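Local coordinates for CPI (Ascaris lumbricoides, PDB 4IT7), which probably inhibits cysteine proteases of the endopeptidase type, as a roundworm member of the cystatin family, at residues Asp16-Ile19 with Gln20-Gly24. Sequence-based numbering, arbitrary orientation.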
ATOM      1  N   ASP A  16      10.223   0.089   9.591  1.00 54.00           N
ATOM      2  CA  ASP A  16      11.063  -0.949   9.017  1.00 56.74           C
ATOM      3  C   ASP A  16      11.284  -0.684   7.515  1.00 64.15           C
ATOM      4  O   ASP A  16      10.334  -0.403   6.762  1.00 60.14           O
ATOM      5  CB  ASP A  16      10.418  -2.308   9.224  1.00 60.10           C
ATOM      6  CG  ASP A  16      11.266  -3.436   8.701  1.00 67.45           C
ATOM      7  OD1 ASP A  16      11.912  -3.266   7.647  1.00 61.96           O
ATOM      8  OD2 ASP A  16      11.252  -4.512   9.338  1.00 71.82           O
ATOM      9  N   PRO A  17      12.551  -0.745   7.080  1.00 65.77           N
ATOM     10  CA  PRO A  17      12.880  -0.433   5.693  1.00 62.93           C
ATOM     11  C   PRO A  17      12.191  -1.395   4.737  1.00 61.65           C
ATOM     12  O   PRO A  17      11.768  -0.986   3.656  1.00 63.25           O
ATOM     13  CB  PRO A  17      14.406  -0.595   5.641  1.00 66.20           C
ATOM     14  CG  PRO A  17      14.868  -0.461   7.056  1.00 68.44           C
ATOM     15  CD  PRO A  17      13.753  -1.044   7.888  1.00 65.99           C
ATOM     16  N   LYS A  18      12.037  -2.646   5.152  1.00 59.02           N
ATOM     17  CA  LYS A  18      11.266  -3.601   4.373  1.00 62.80           C
ATOM     18  C   LYS A  18       9.742  -3.300   4.368  1.00 57.86           C
ATOM     19  O   LYS A  18       9.097  -3.509   3.358  1.00 52.80           O
ATOM     20  CB  LYS A  18      11.567  -5.051   4.820  1.00 66.42           C
ATOM     21  CG  LYS A  18      10.789  -6.173   4.091  1.00 67.76           C
ATOM     22  CD  LYS A  18      10.899  -6.127   2.556  1.00 77.97           C
ATOM     23  CE  LYS A  18      10.555  -7.451   1.868  1.00 78.60           C
ATOM     24  NZ  LYS A  18       9.259  -8.034   2.317  1.00 74.91           N
ATOM     25  N   ILE A  19       9.166  -2.864   5.491  1.00 52.05           N
ATOM     26  CA  ILE A  19       7.747  -2.510   5.516  1.00 45.96           C
ATOM     27  C   ILE A  19       7.491  -1.330   4.575  1.00 41.83           C
ATOM     28  O   ILE A  19       6.566  -1.397   3.785  1.00 38.09           O
ATOM     29  CB  ILE A  19       7.184  -2.213   6.931  1.00 43.29           C
ATOM     30  CG1 ILE A  19       7.232  -3.474   7.801  1.00 43.87           C
ATOM     31  CG2 ILE A  19       5.750  -1.643   6.863  1.00 42.54           C
ATOM     32  CD1 ILE A  19       6.424  -4.675   7.347  1.00 39.95           C
ATOM     33  N   GLN A  20       8.323  -0.292   4.643  1.00 41.31           N
ATOM     34  CA  GLN A  20       8.230   0.837   3.731  1.00 42.95           C
ATOM     35  C   GLN A  20       8.227   0.432   2.221  1.00 42.79           C
ATOM     36  O   GLN A  20       7.315   0.811   1.469  1.00 46.45           O
ATOM     37  CB  GLN A  20       9.345   1.835   4.037  1.00 45.31           C
ATOM     38  CG  GLN A  20       9.136   2.617   5.349  1.00 51.35           C
ATOM     39  CD  GLN A  20       7.929   3.572   5.338  1.00 49.37           C
ATOM     40  OE1 GLN A  20       7.679   4.262   4.359  1.00 54.27           O
ATOM     41  NE2 GLN A  20       7.195   3.623   6.445  1.00 48.88           N
ATOM     42  N   ALA A  21       9.229  -0.346   1.803  1.00 43.33           N
ATOM     43  CA  ALA A  21       9.322  -0.936   0.443  1.00 40.59           C
ATOM     44  C   ALA A  21       8.029  -1.612   0.080  1.00 42.34           C
ATOM     45  O   ALA A  21       7.453  -1.328  -0.976  1.00 43.20           O
ATOM     46  CB  ALA A  21      10.457  -1.951   0.377  1.00 44.78           C
ATOM     47  N   LEU A  22       7.539  -2.477   0.966  1.00 31.96           N
ATOM     48  CA  LEU A  22       6.289  -3.143   0.680  1.00 35.99           C
ATOM     49  C   LEU A  22       5.086  -2.182   0.510  1.00 37.15           C
ATOM     50  O   LEU A  22       4.267  -2.390  -0.411  1.00 31.30           O
ATOM     51  CB  LEU A  22       5.948  -4.202   1.731  1.00 37.92           C
ATOM     52  CG  LEU A  22       6.725  -5.515   1.870  1.00 38.10           C
ATOM     53  CD1 LEU A  22       6.005  -6.382   2.888  1.00 34.71           C
ATOM     54  CD2 LEU A  22       7.030  -6.273   0.577  1.00 34.62           C
ATOM     55  N   ALA A  23       4.968  -1.162   1.387  1.00 37.16           N
ATOM     56  CA  ALA A  23       3.877  -0.146   1.271  1.00 34.36           C
ATOM     57  C   ALA A  23       3.967   0.537  -0.119  1.00 30.59           C
ATOM     58  O   ALA A  23       2.972   0.731  -0.773  1.00 35.09           O
ATOM     59  CB  ALA A  23       3.938   0.880   2.405  1.00 33.33           C
ATOM     60  N   GLY A  24       5.185   0.830  -0.556  1.00 29.89           N
ATOM     61  CA  GLY A  24       5.430   1.492  -1.807  1.00 32.53           C
ATOM     62  C   GLY A  24       4.870   0.660  -2.929  1.00 34.08           C
ATOM     63  O   GLY A  24       4.246   1.179  -3.838  1.00 36.30           O
TER
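The D16 carbonyl is met at its oxygen by Q20 N, which sits nearly in line with the C=O bond (C=O...N angle 166°), while Q20 CG lies beside the same oxygen at 3.5 Å. The bond from Q20 N to D16 O is 2.9 Å long and nearly straight at the hydrogen. Q20 bends at chi2, turning its terminal amide back toward the preceding loop, where NE2 donates to V14 O. The D16 carboxylate uses its two oxygens differently. OD1 is approached nearly along its C-O bond by K18 N at 2.6 Å, the capping bond, its N-H...O angle of 136° showing a bent approach at the hydrogen, while OD2 forms a salt bridge with K12. An aspartate before the first turn would also be expected to interact favourably with the helix dipole.

K18, on the outer side, lays its bent chain across the buried L22. It starts with CG anti to its backbone N (chi1 179°) and then bends at chi2 and chi4, folding NZ back to 3.3 Å from L22 CD2; the ammonium is also salt-bridged to E96. In the backbone, L22 N donates to K18 O at 3.0 Å, and A23 N to I19 O at 2.9 Å, continuing the i to i+4 ladder. I19, L22 and A23 touch the sheet: I19 and L22 reach T58 on strand 56-70, and A23 meets I42 and V45 on strand 38-51. The geometry is that of an aspartate N-cap followed by proline at the first helical position, opening the long helix that lies across the antiparallel sheet in the cystatin fold.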